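Local coordinates for Lmo1076 protein (Listeria monocytogenes serovar 1/2a, PDB 5JQC), which is a putative secreted autolysin that may act as a cell-wall amidase, represented here by a segment of three GW dipeptide domains of SH3-like type, at residues 15-20 with 39-44; 30-35 with 87-92; 106-111 with 176-181; 184-189 with 231-236. All coordinates share one frame; numbering follows the deposited sequence.

Contact 1. Residues 15-20 with 39-44. With SO4 (sulfate ion), chain F.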
loop_
_atom_site.group_PDB
_atom_site.type_symbol
_atom_site.label_atom_id
_atom_site.label_comp_id
_atom_site.label_asym_id
_atom_site.label_seq_id
_atom_site.Cartn_x
_atom_site.Cartn_y
_atom_site.Cartn_z
ATOM N N ASP A 15 25.843 -29.118 24.509
ATOM C CA ASP A 15 25.059 -28.054 25.124
ATOM C C ASP A 15 23.564 -28.352 25.070
ATOM O O ASP A 15 23.045 -28.822 24.059
ATOM C CB ASP A 15 25.318 -26.728 24.405
ATOM C CG ASP A 15 26.789 -26.350 24.391
ATOM O OD1 ASP A 15 27.423 -26.276 25.478
ATOM O OD2 ASP A 15 27.308 -26.131 23.276
ATOM N N THR A 16 22.872 -28.028 26.164
ATOM C CA THR A 16 21.428 -28.166 26.235
ATOM C C THR A 16 20.728 -27.142 25.354
ATOM O O THR A 16 21.118 -25.969 25.314
ATOM C CB THR A 16 20.941 -27.983 27.666
ATOM O OG1 THR A 16 21.611 -28.918 28.511
ATOM C CG2 THR A 16 19.414 -28.216 27.748
ATOM N N ILE A 17 19.681 -27.592 24.659
ATOM C CA ILE A 17 18.769 -26.701 23.939
ATOM C C ILE A 17 17.813 -26.095 24.966
ATOM O O ILE A 17 16.982 -26.795 25.548
ATOM C CB ILE A 17 18.007 -27.442 22.833
ATOM C CG1 ILE A 17 18.989 -28.108 21.865
ATOM C CG2 ILE A 17 17.112 -26.471 22.044
ATOM C CD1 ILE A 17 18.339 -28.877 20.766
ATOM N N LYS A 18 17.932 -24.785 25.192
ATOM C CA LYS A 18 17.182 -24.142 26.268
ATOM C C LYS A 18 15.807 -23.663 25.813
ATOM O O LYS A 18 14.895 -23.533 26.640
ATOM C CB LYS A 18 17.978 -22.955 26.807
ATOM C CG LYS A 18 19.380 -23.322 27.326
ATOM C CD LYS A 18 20.168 -22.055 27.719
ATOM C CE LYS A 18 21.386 -22.411 28.554
ATOM N NZ LYS A 18 22.114 -21.221 29.067
ATOM N N GLN A 19 15.678 -23.317 24.527
ATOM C CA GLN A 19 14.450 -22.794 23.937
ATOM C C GLN A 19 14.415 -23.155 22.463
ATOM O O GLN A 19 15.441 -23.179 21.785
ATOM C CB GLN A 19 14.318 -21.267 24.034
ATOM C CG GLN A 19 14.494 -20.691 25.433
ATOM C CD GLN A 19 14.315 -19.197 25.426
ATOM O OE1 GLN A 19 13.958 -18.613 24.395
ATOM N NE2 GLN A 19 14.560 -18.563 26.568
ATOM N N GLN A 20 13.216 -23.421 21.968
ATOM C CA GLN A 20 13.074 -23.667 20.541
ATOM C C GLN A 20 11.712 -23.168 20.089
ATOM O O GLN A 20 10.741 -23.264 20.842
ATOM C CB GLN A 20 13.235 -25.156 20.241
ATOM C CG GLN A 20 13.400 -25.491 18.776
ATOM C CD GLN A 20 13.777 -26.943 18.628
ATOM O OE1 GLN A 20 13.896 -27.653 19.631
ATOM N NE2 GLN A 20 13.979 -27.398 17.392
ATOM N N SER A 39 23.570 -30.040 10.906
ATOM C CA SER A 39 22.324 -30.786 10.836
ATOM C C SER A 39 21.357 -30.359 11.930
ATOM O O SER A 39 20.142 -30.530 11.785
ATOM C CB SER A 39 22.605 -32.287 10.934
ATOM O OG SER A 39 23.083 -32.648 12.221
ATOM N N GLY A 40 21.870 -29.818 13.032
ATOM C CA GLY A 40 21.027 -29.402 14.132
ATOM C C GLY A 40 21.599 -28.178 14.803
ATOM O O GLY A 40 22.639 -27.669 14.383
ATOM N N ILE A 41 20.912 -27.684 15.831
ATOM C CA ILE A 41 21.458 -26.611 16.644
ATOM C C ILE A 41 22.853 -27.011 17.092
ATOM O O ILE A 41 23.058 -28.112 17.618
ATOM C CB ILE A 41 20.543 -26.343 17.846
ATOM C CG1 ILE A 41 19.150 -25.924 17.376
ATOM C CG2 ILE A 41 21.130 -25.274 18.748
ATOM C CD1 ILE A 41 18.087 -26.061 18.451
ATOM N N TYR A 42 23.818 -26.113 16.894
ATOM C CA TYR A 42 25.224 -26.458 17.060
ATOM C C TYR A 42 25.519 -27.095 18.417
ATOM O O TYR A 42 25.044 -26.642 19.465
ATOM C CB TYR A 42 26.076 -25.219 16.871
ATOM C CG TYR A 42 27.540 -25.424 17.177
ATOM C CD1 TYR A 42 28.320 -26.254 16.383
ATOM C CD2 TYR A 42 28.146 -24.765 18.243
ATOM C CE1 TYR A 42 29.670 -26.432 16.644
ATOM C CE2 TYR A 42 29.499 -24.932 18.518
ATOM C CZ TYR A 42 30.256 -25.769 17.712
ATOM O OH TYR A 42 31.597 -25.945 17.981
ATOM N N ASN A 43 26.295 -28.183 18.373
ATOM C CA ASN A 43 26.888 -28.817 19.553
ATOM C C ASN A 43 25.832 -29.305 20.549
ATOM O O ASN A 43 26.028 -29.266 21.769
ATOM C CB ASN A 43 27.891 -27.888 20.241
ATOM C CG ASN A 43 28.780 -28.639 21.214
ATOM O OD1 ASN A 43 29.130 -29.789 20.960
ATOM N ND2 ASN A 43 29.111 -28.017 22.348
ATOM N N THR A 44 24.704 -29.783 20.024
ATOM C CA THR A 44 23.672 -30.409 20.834
ATOM C C THR A 44 23.678 -31.929 20.719
ATOM O O THR A 44 23.057 -32.603 21.552
ATOM C CB THR A 44 22.295 -29.861 20.437
ATOM O OG1 THR A 44 22.099 -30.062 19.032
ATOM C CG2 THR A 44 22.241 -28.368 20.717
HETATM S S SO4 F . 19.177 -19.898 31.784
HETATM O O1 SO4 F . 18.067 -19.022 31.403
HETATM O O2 SO4 F . 18.762 -21.293 31.852
HETATM O O3 SO4 F . 20.238 -19.808 30.776
HETATM O O4 SO4 F . 19.615 -19.490 33.120
HETATM O O HOH W 1 25.689 -24.594 21.399
HETATM O O HOH W 2 21.778 -31.349 23.682
#
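D15 and N43 are joined by two bonds: D15 N bonds the N43 carbonyl, and the two side chains bond each other. The backbone N of D15 donates to N43 O at 2.8 Å, nearly straight and close to the line of the carbonyl bond. N43 ND2 donates to D15 OD2, also at 2.8 Å but bent to 140°; the amide nitrogen arrives from above the carboxylate plane, and the two flat groups stand 83° apart. OD2 takes further donors: water 1, which also donates to Y42 O, and R73, whose NE forms a salt bridge with it. The donors gathered at OD2 would probably stabilise the ionised form. D15 O accepts from water 2, which donates as well to T44 O. Within the type II turn I41–T44, T44 OG1 donates to I41 O at 2.6 Å; with chi1 at 56°, OG1 lies between N and the carbonyl carbon. T44 N bonds S48 OG, its turn bond to I41 O being weak. T44 CG2 meets I17 CG1 at 3.5 Å, tight for two carbons, while I17 CD1 touches I41 CD1 at 3.7 Å. K18 NZ donates to a sulfate probably from the crystallisation liquor. The contact joins the lead-in to strand 19-29 with the loop between strands 36-37 and 53-54; I41 also rests on T71 of strand 62-71 and on W88 of strand 84-90.

Contact 2. Residues 30-35 with 87-92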
loop_
_atom_site.group_PDB
_atom_site.type_symbol
_atom_site.label_atom_id
_atom_site.label_comp_id
_atom_site.label_asym_id
_atom_site.label_seq_id
_atom_site.Cartn_x
_atom_site.Cartn_y
_atom_site.Cartn_z
ATOM N N VAL A 30 24.271 -12.886 5.179
ATOM C CA VAL A 30 25.225 -11.799 4.973
ATOM C C VAL A 30 26.513 -12.120 5.724
ATOM O O VAL A 30 26.476 -12.375 6.936
ATOM C CB VAL A 30 24.659 -10.450 5.443
ATOM C CG1 VAL A 30 25.719 -9.357 5.308
ATOM C CG2 VAL A 30 23.411 -10.103 4.658
ATOM N N LYS A 31 27.645 -12.094 5.012
ATOM C CA LYS A 31 28.983 -12.217 5.597
ATOM C C LYS A 31 29.051 -13.397 6.560
ATOM O O LYS A 31 29.415 -13.263 7.729
ATOM C CB LYS A 31 29.396 -10.920 6.295
ATOM N N ALA A 32 28.673 -14.566 6.040
ATOM C CA ALA A 32 28.559 -15.782 6.833
ATOM C C ALA A 32 29.683 -16.770 6.543
ATOM O O ALA A 32 29.510 -17.980 6.699
ATOM C CB ALA A 32 27.206 -16.448 6.601
ATOM N N ASP A 33 30.843 -16.266 6.124
ATOM C CA ASP A 33 31.970 -17.148 5.853
ATOM C C ASP A 33 32.518 -17.762 7.134
ATOM O O ASP A 33 32.974 -18.910 7.124
ATOM C CB ASP A 33 33.063 -16.375 5.119
ATOM C CG ASP A 33 32.497 -15.380 4.119
ATOM O OD1 ASP A 33 32.391 -14.182 4.466
ATOM O OD2 ASP A 33 32.149 -15.798 2.994
ATOM N N GLY A 34 32.468 -17.024 8.241
ATOM C CA GLY A 34 32.997 -17.512 9.498
ATOM C C GLY A 34 32.011 -18.294 10.347
ATOM O O GLY A 34 32.205 -18.417 11.558
ATOM N N HIS A 35 30.956 -18.834 9.739
ATOM C CA HIS A 35 29.967 -19.622 10.460
ATOM C C HIS A 35 29.752 -20.960 9.772
ATOM O O HIS A 35 29.961 -21.097 8.563
ATOM C CB HIS A 35 28.622 -18.917 10.550
ATOM C CG HIS A 35 28.643 -17.673 11.370
ATOM N ND1 HIS A 35 28.618 -16.416 10.806
ATOM C CD2 HIS A 35 28.666 -17.489 12.710
ATOM C CE1 HIS A 35 28.626 -15.507 11.764
ATOM N NE2 HIS A 35 28.659 -16.132 12.929
ATOM N N GLY A 87 19.946 -26.463 6.749
ATOM C CA GLY A 87 20.407 -26.854 8.073
ATOM C C GLY A 87 20.187 -25.718 9.059
ATOM O O GLY A 87 19.260 -24.919 8.908
ATOM N N TRP A 88 21.065 -25.665 10.056
ATOM C CA TRP A 88 21.035 -24.642 11.092
ATOM C C TRP A 88 22.310 -23.822 11.058
ATOM O O TRP A 88 23.398 -24.361 10.847
ATOM C CB TRP A 88 20.903 -25.248 12.471
ATOM C CG TRP A 88 19.700 -26.033 12.631
ATOM C CD1 TRP A 88 19.409 -27.219 12.030
ATOM C CD2 TRP A 88 18.593 -25.719 13.472
ATOM N NE1 TRP A 88 18.181 -27.664 12.445
ATOM C CE2 TRP A 88 17.659 -26.761 13.335
ATOM C CE3 TRP A 88 18.299 -24.654 14.330
ATOM C CZ2 TRP A 88 16.446 -26.772 14.024
ATOM C CZ3 TRP A 88 17.097 -24.668 15.017
ATOM C CH2 TRP A 88 16.187 -25.723 14.863
HETATM N N MSE A 89 22.170 -22.527 11.310
HETATM C CA MSE A 89 23.316 -21.629 11.368
HETATM C C MSE A 89 23.064 -20.517 12.386
HETATM O O MSE A 89 21.908 -20.159 12.658
HETATM C CB MSE A 89 23.607 -21.060 9.974
HETATM C CG MSE A 89 24.767 -20.071 9.919
HETATM SE SE MSE A 89 25.598 -19.879 8.155
HETATM C CE MSE A 89 24.039 -19.379 7.066
ATOM N N ASP A 90 24.157 -20.031 12.978
ATOM C CA ASP A 90 24.124 -18.896 13.889
ATOM C C ASP A 90 23.219 -17.806 13.337
ATOM O O ASP A 90 23.396 -17.351 12.204
ATOM C CB ASP A 90 25.554 -18.357 14.075
ATOM C CG ASP A 90 25.745 -17.568 15.366
ATOM O OD1 ASP A 90 24.848 -16.810 15.795
ATOM O OD2 ASP A 90 26.828 -17.710 15.964
ATOM N N LYS A 91 22.252 -17.383 14.155
ATOM C CA LYS A 91 21.324 -16.328 13.750
ATOM C C LYS A 91 22.051 -15.069 13.290
ATOM O O LYS A 91 21.537 -14.332 12.438
ATOM C CB LYS A 91 20.380 -16.011 14.908
ATOM C CG LYS A 91 19.350 -14.952 14.605
ATOM C CD LYS A 91 18.373 -14.876 15.744
ATOM C CE LYS A 91 17.210 -13.992 15.395
ATOM N NZ LYS A 91 16.221 -13.996 16.506
ATOM N N ARG A 92 23.247 -14.812 13.826
ATOM C CA ARG A 92 24.009 -13.620 13.457
ATOM C C ARG A 92 24.450 -13.647 12.000
ATOM O O ARG A 92 24.734 -12.592 11.426
ATOM C CB ARG A 92 25.234 -13.468 14.367
ATOM C CG ARG A 92 24.936 -13.008 15.798
ATOM C CD ARG A 92 26.218 -13.001 16.646
ATOM N NE ARG A 92 26.782 -14.348 16.712
ATOM C CZ ARG A 92 28.037 -14.644 17.062
ATOM N NH1 ARG A 92 28.917 -13.686 17.382
ATOM N NH2 ARG A 92 28.416 -15.919 17.072
#
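H35 and D90 are brought together by their first torsions: H35 CB points toward the strand and chi1 (-66°) sets CG beside the backbone N, anti to the carbonyl carbon, while D90 CG is anti to its backbone N (chi1 -157°). The two groups cross obliquely, with ring and carboxylate planes 66° apart. H35 CD2 lies 3.5 Å from D90 CB, the closest approach across the contact, and the same carbon is 3.7 Å from D90 OD2; no hydrogen bond links the two segments. What fixes D90 instead is R92 in its own segment. The guanidinium grips the carboxylate side-on in a two-nitrogen salt bridge, R92 NH2 donating to D90 OD2 at 2.6 Å and R92 NE to D90 OD1 at 3.3 Å. The backbone N of R92 adds a second bond to OD1, closing an Asx turn, and it reaches that oxygen from the same face of the carboxylate plane as NE. R92 NH2 sits at the edge of the H35 ring, 4.2 Å from H35 NE2, while NE2 itself lies over one face of the guanidinium. If H35 were protonated, the arginine charge would probably oppose it and the carboxylate would help to offset it. Beside this polar group is an apolar one: the selenium of M89, a selenomethionine, is 4.0 Å from H35 CB and 4.1 Å from A32 CB. The type I turn A32–H35 packs against the end of strand 84-90. F79 of strand 74-81, V29 of strand 19-29 and F94 of strand 94-96 also touch M89, and H35 pairs through its backbone with G55.

Contact 3. Residues 106-111 with 176-181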
loop_
_atom_site.group_PDB
_atom_site.type_symbol
_atom_site.label_atom_id
_atom_site.label_comp_id
_atom_site.label_asym_id
_atom_site.label_seq_id
_atom_site.Cartn_x
_atom_site.Cartn_y
_atom_site.Cartn_z
ATOM N N LEU A 106 -7.656 -3.142 -1.222
ATOM C CA LEU A 106 -8.375 -1.883 -1.341
ATOM C C LEU A 106 -9.065 -1.822 -2.688
ATOM O O LEU A 106 -8.720 -2.556 -3.619
ATOM C CB LEU A 106 -7.431 -0.679 -1.214
ATOM C CG LEU A 106 -6.752 -0.478 0.133
ATOM C CD1 LEU A 106 -5.791 0.703 0.064
ATOM C CD2 LEU A 106 -7.811 -0.262 1.194
ATOM N N ASN A 107 -10.021 -0.888 -2.801
ATOM C CA ASN A 107 -10.671 -0.605 -4.079
ATOM C C ASN A 107 -10.931 0.901 -4.175
ATOM O O ASN A 107 -12.059 1.385 -4.085
ATOM C CB ASN A 107 -11.973 -1.399 -4.242
ATOM C CG ASN A 107 -12.688 -1.076 -5.541
ATOM O OD1 ASN A 107 -12.043 -0.848 -6.569
ATOM N ND2 ASN A 107 -14.025 -1.030 -5.500
ATOM N N LEU A 108 -9.872 1.671 -4.389
ATOM C CA LEU A 108 -9.971 3.118 -4.448
ATOM C C LEU A 108 -9.508 3.592 -5.810
ATOM O O LEU A 108 -8.828 2.867 -6.544
ATOM C CB LEU A 108 -9.111 3.778 -3.360
ATOM C CG LEU A 108 -9.293 3.167 -1.975
ATOM C CD1 LEU A 108 -8.325 3.787 -0.969
ATOM C CD2 LEU A 108 -10.734 3.363 -1.556
ATOM N N THR A 109 -9.870 4.827 -6.143
ATOM C CA THR A 109 -9.260 5.505 -7.271
ATOM C C THR A 109 -8.823 6.894 -6.845
ATOM O O THR A 109 -9.365 7.480 -5.899
ATOM C CB THR A 109 -10.204 5.601 -8.481
ATOM O OG1 THR A 109 -11.146 6.667 -8.288
ATOM C CG2 THR A 109 -10.954 4.296 -8.675
ATOM N N GLY A 110 -7.838 7.419 -7.559
ATOM C CA GLY A 110 -7.358 8.750 -7.260
ATOM C C GLY A 110 -6.422 9.212 -8.346
ATOM O O GLY A 110 -6.226 8.540 -9.363
ATOM N N LYS A 111 -5.848 10.387 -8.122
ATOM C CA LYS A 111 -4.899 10.992 -9.046
ATOM C C LYS A 111 -3.530 11.019 -8.374
ATOM O O LYS A 111 -3.423 11.379 -7.197
ATOM C CB LYS A 111 -5.339 12.404 -9.438
ATOM C CG LYS A 111 -4.314 13.165 -10.276
ATOM C CD LYS A 111 -4.899 14.408 -10.941
ATOM C CE LYS A 111 -6.011 14.031 -11.920
ATOM N NZ LYS A 111 -6.516 15.227 -12.667
ATOM N N PHE A 176 -0.848 10.240 -3.606
ATOM C CA PHE A 176 -2.147 10.152 -4.259
ATOM C C PHE A 176 -3.131 11.165 -3.693
ATOM O O PHE A 176 -3.146 11.442 -2.491
ATOM C CB PHE A 176 -2.780 8.781 -4.085
ATOM C CG PHE A 176 -1.974 7.653 -4.615
ATOM C CD1 PHE A 176 -0.871 7.193 -3.923
ATOM C CD2 PHE A 176 -2.376 6.985 -5.763
ATOM C CE1 PHE A 176 -0.151 6.112 -4.384
ATOM C CE2 PHE A 176 -1.665 5.898 -6.234
ATOM C CZ PHE A 176 -0.549 5.461 -5.545
ATOM N N HIS A 177 -3.997 11.671 -4.573
ATOM C CA HIS A 177 -5.231 12.351 -4.193
ATOM C C HIS A 177 -6.362 11.359 -4.439
ATOM O O HIS A 177 -6.700 11.070 -5.592
ATOM C CB HIS A 177 -5.448 13.623 -5.003
ATOM C CG HIS A 177 -6.754 14.297 -4.721
ATOM N ND1 HIS A 177 -6.880 15.326 -3.810
ATOM C CD2 HIS A 177 -8.001 14.073 -5.205
ATOM C CE1 HIS A 177 -8.141 15.720 -3.762
ATOM N NE2 HIS A 177 -8.841 14.976 -4.597
ATOM N N VAL A 178 -6.957 10.847 -3.367
ATOM C CA VAL A 178 -7.983 9.820 -3.512
ATOM C C VAL A 178 -9.339 10.474 -3.740
ATOM O O VAL A 178 -9.739 11.387 -2.998
ATOM C CB VAL A 178 -8.020 8.904 -2.284
ATOM C CG1 VAL A 178 -8.961 7.726 -2.544
ATOM C CG2 VAL A 178 -6.610 8.415 -1.949
ATOM N N TYR A 179 -10.052 10.008 -4.770
ATOM C CA TYR A 179 -11.403 10.479 -5.021
ATOM C C TYR A 179 -12.361 9.876 -4.008
ATOM O O TYR A 179 -12.220 8.712 -3.621
ATOM C CB TYR A 179 -11.856 10.121 -6.439
ATOM C CG TYR A 179 -10.940 10.690 -7.510
ATOM C CD1 TYR A 179 -10.694 12.046 -7.585
ATOM C CD2 TYR A 179 -10.343 9.860 -8.452
ATOM C CE1 TYR A 179 -9.878 12.561 -8.559
ATOM C CE2 TYR A 179 -9.528 10.354 -9.417
ATOM C CZ TYR A 179 -9.293 11.708 -9.477
ATOM O OH TYR A 179 -8.478 12.210 -10.464
ATOM N N ASP A 180 -13.320 10.699 -3.563
ATOM C CA ASP A 180 -14.470 10.213 -2.805
ATOM C C ASP A 180 -15.326 9.338 -3.692
ATOM O O ASP A 180 -15.574 9.682 -4.853
ATOM C CB ASP A 180 -15.359 11.361 -2.322
ATOM C CG ASP A 180 -14.629 12.365 -1.476
ATOM O OD1 ASP A 180 -13.806 11.953 -0.625
ATOM O OD2 ASP A 180 -14.921 13.574 -1.657
ATOM N N LYS A 181 -15.826 8.230 -3.130
ATOM C CA LYS A 181 -16.843 7.426 -3.817
ATOM C C LYS A 181 -18.214 8.082 -3.714
ATOM O O LYS A 181 -18.522 8.774 -2.733
ATOM C CB LYS A 181 -16.934 6.014 -3.236
ATOM C CG LYS A 181 -15.662 5.206 -3.379
ATOM C CD LYS A 181 -15.825 3.880 -2.663
ATOM C CE LYS A 181 -14.689 2.924 -2.989
ATOM N NZ LYS A 181 -14.738 2.507 -4.421
HETATM O O HOH W 3 -11.816 6.266 -4.129
#
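K111 and H177 pair through both backbone bonds, H177 N to K111 O at 2.7 Å and nearly straight (178°), K111 N to H177 O at 2.8 Å. The next pair, G110 with V178, is a non-hydrogen-bonded one whose CA atoms are only 3.9 Å apart; G110 CA also lies 2.9 Å from H177 O. Y179 N then donates to T109 O, and the Y179 side chain crosses T109 at about a right angle and K111 obliquely: Y179 CD2 lies 3.4 Å from G110 CA, and T109 OG1 meets the same CD2 at the ring edge, in its plane, at 3.3 Å. The hydroxyl end reaches K111 CB, and D144 OD1 bonds to OH, which probably helps to hold the far end of the ring. Farther along, K181 NZ donates to N107 O at 2.9 Å, a bond made possible by the bend at its last torsion (chi4 -67°). K111 NZ bonds S211 and H177 NE2 bonds N208. Strand 176-178 is one of the two outermost strands of its sheet, beside 103-112, whose other side pairs with 144-153, while loop residues of the following GW domain touch K111, H177 and Y179.

Contact 4. Residues 184-189 with 231-236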
loop_
_atom_site.group_PDB
_atom_site.type_symbol
_atom_site.label_atom_id
_atom_site.label_comp_id
_atom_site.label_asym_id
_atom_site.label_seq_id
_atom_site.Cartn_x
_atom_site.Cartn_y
_atom_site.Cartn_z
ATOM N N SER A 184 -24.309 7.036 -2.687
ATOM C CA SER A 184 -25.631 6.761 -3.218
ATOM C C SER A 184 -25.987 7.857 -4.214
ATOM O O SER A 184 -25.404 8.953 -4.215
ATOM C CB SER A 184 -26.685 6.674 -2.103
ATOM O OG SER A 184 -26.811 7.942 -1.467
ATOM N N GLN A 185 -26.945 7.538 -5.077
ATOM C CA GLN A 185 -27.321 8.437 -6.153
ATOM C C GLN A 185 -28.677 7.992 -6.699
ATOM O O GLN A 185 -28.945 6.794 -6.803
ATOM C CB GLN A 185 -26.261 8.419 -7.250
ATOM C CG GLN A 185 -26.492 9.399 -8.330
ATOM C CD GLN A 185 -25.579 9.130 -9.500
ATOM O OE1 GLN A 185 -25.767 9.676 -10.584
ATOM N NE2 GLN A 185 -24.584 8.269 -9.290
ATOM N N SER A 186 -29.519 8.960 -7.050
ATOM C CA SER A 186 -30.865 8.655 -7.492
ATOM C C SER A 186 -31.344 9.770 -8.403
ATOM O O SER A 186 -30.945 10.933 -8.252
ATOM C CB SER A 186 -31.819 8.510 -6.306
ATOM O OG SER A 186 -31.900 9.743 -5.590
ATOM N N ASN A 187 -32.204 9.394 -9.356
ATOM C CA ASN A 187 -32.892 10.363 -10.198
ATOM C C ASN A 187 -34.089 10.934 -9.452
ATOM O O ASN A 187 -34.773 10.223 -8.714
ATOM C CB ASN A 187 -33.343 9.720 -11.515
ATOM C CG ASN A 187 -32.176 9.181 -12.335
ATOM O OD1 ASN A 187 -31.041 9.638 -12.205
ATOM N ND2 ASN A 187 -32.456 8.216 -13.190
ATOM N N VAL A 188 -34.321 12.231 -9.622
ATOM C CA VAL A 188 -35.402 12.937 -8.954
ATOM C C VAL A 188 -36.016 13.919 -9.944
ATOM O O VAL A 188 -35.573 14.043 -11.092
ATOM C CB VAL A 188 -34.930 13.671 -7.681
ATOM C CG1 VAL A 188 -34.345 12.690 -6.661
ATOM C CG2 VAL A 188 -33.921 14.749 -8.043
ATOM N N ASN A 189 -37.042 14.637 -9.488
ATOM C CA ASN A 189 -37.653 15.694 -10.299
ATOM C C ASN A 189 -38.198 16.746 -9.329
ATOM O O ASN A 189 -39.354 16.677 -8.907
ATOM C CB ASN A 189 -38.742 15.142 -11.213
ATOM C CG ASN A 189 -39.079 16.092 -12.362
ATOM O OD1 ASN A 189 -39.126 17.309 -12.178
ATOM N ND2 ASN A 189 -39.309 15.540 -13.552
ATOM N N ILE A 231 -32.589 17.222 -11.202
ATOM C CA ILE A 231 -32.859 15.918 -11.810
ATOM C C ILE A 231 -32.139 14.751 -11.126
ATOM O O ILE A 231 -32.581 13.603 -11.272
ATOM C CB ILE A 231 -32.519 15.919 -13.318
ATOM C CG1 ILE A 231 -31.023 16.158 -13.540
ATOM C CG2 ILE A 231 -33.355 16.962 -14.062
ATOM C CD1 ILE A 231 -30.600 16.246 -14.998
ATOM N N LYS A 232 -31.048 14.998 -10.397
ATOM C CA LYS A 232 -30.343 13.926 -9.701
ATOM C C LYS A 232 -29.845 14.425 -8.358
ATOM O O LYS A 232 -29.550 15.612 -8.196
ATOM C CB LYS A 232 -29.137 13.395 -10.495
ATOM C CG LYS A 232 -29.482 12.673 -11.789
ATOM C CD LYS A 232 -28.447 11.596 -12.116
ATOM C CE LYS A 232 -27.558 11.970 -13.298
ATOM N NZ LYS A 232 -28.372 12.311 -14.502
ATOM N N GLN A 233 -29.726 13.506 -7.407
ATOM C CA GLN A 233 -29.040 13.777 -6.153
ATOM C C GLN A 233 -28.001 12.694 -5.889
ATOM O O GLN A 233 -28.177 11.522 -6.252
ATOM C CB GLN A 233 -30.006 13.860 -4.969
ATOM C CG GLN A 233 -30.458 12.511 -4.458
ATOM C CD GLN A 233 -31.356 12.625 -3.250
ATOM O OE1 GLN A 233 -31.374 13.653 -2.562
ATOM N NE2 GLN A 233 -32.114 11.572 -2.986
ATOM N N ALA A 234 -26.906 13.106 -5.249
ATOM C CA ALA A 234 -25.792 12.222 -4.941
ATOM C C ALA A 234 -25.219 12.593 -3.578
ATOM O O ALA A 234 -25.168 13.773 -3.211
ATOM C CB ALA A 234 -24.702 12.303 -6.020
ATOM N N LYS A 235 -24.805 11.582 -2.816
ATOM C CA LYS A 235 -24.183 11.822 -1.518
ATOM C C LYS A 235 -22.777 11.241 -1.507
ATOM O O LYS A 235 -22.581 10.072 -1.857
ATOM C CB LYS A 235 -25.023 11.222 -0.379
ATOM C CG LYS A 235 -24.523 11.580 1.021
ATOM C CD LYS A 235 -25.524 11.195 2.114
ATOM C CE LYS A 235 -26.081 9.750 1.952
ATOM N NZ LYS A 235 -25.184 8.648 2.456
ATOM N N THR A 236 -21.796 12.073 -1.140
ATOM C CA THR A 236 -20.458 11.617 -0.759
ATOM C C THR A 236 -20.200 11.965 0.702
ATOM O O THR A 236 -20.956 12.712 1.340
ATOM C CB THR A 236 -19.350 12.244 -1.610
ATOM O OG1 THR A 236 -19.294 13.654 -1.348
ATOM C CG2 THR A 236 -19.562 12.001 -3.075
#
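S186 and Q233 face each other in a hydrogen-bonded antiparallel pair, and their side chains repeat the link: Q233 NE2 donates to S186 OG at 3.2 Å, with the oxygen close to the amide plane (12° out of it). Q233 CG sits between its backbone N and carbonyl carbon (chi1 79°), and it packs 3.3 Å from the same OG. On this face S184 and K235 lie as the next pair, S184 OG 3.9 Å from K235 CB. The opposite face carries Q185, N187, K232 and A234. N187 and K232 lie side by side and point the same way, N187 OD1 lying 3.3 Å from K232 CD, whereas Q185 crosses K232 obliquely and its OE1 comes 3.6 Å from that CD. K232 NZ bonds Q243, and N187 OD1 is hydrogen-bonded to a glycerol, probably from the crystallisation liquor. V188 N donates to I231 O at 2.8 Å, straight at the hydrogen (176°) but from above the carbonyl plane, and V188 CG2 packs against the I231 backbone. The main-chain bonds S186 N to Q233 O and Q233 N to S186 O, with K235 N to S184 O, hold the register. Strand 184-194 is outermost in its sheet; its neighbour 226-236 pairs on the far side with 239-246, where I231 and K232 both face Q243 in a classic beta bulge, and W253 of strand 249-255 packs on K232 and A234.

In the fold
The four contacts follow the chain through three GW domains. Contacts 1 and 2 share the first, their centres about 15 Å apart and their segments alternating in sequence; they touch where W88 meets I41, G40 and Q20, and both reach the sheet of strands 19-29 and 84-90. Contact 3 adds the edge strand 176-178 to the sheet of the second domain, about 45 Å from contact 2 between centres, and contact 4 pairs two strands of the third. Contacts 3 and 4, centres about 21 Å apart, touch as K181 and D180 pack on T236, with strand 176-178 followed by 184-194. Contacts 1 and 4, about 69 Å apart between centres, mark an elongated, all-beta chain of successive domains.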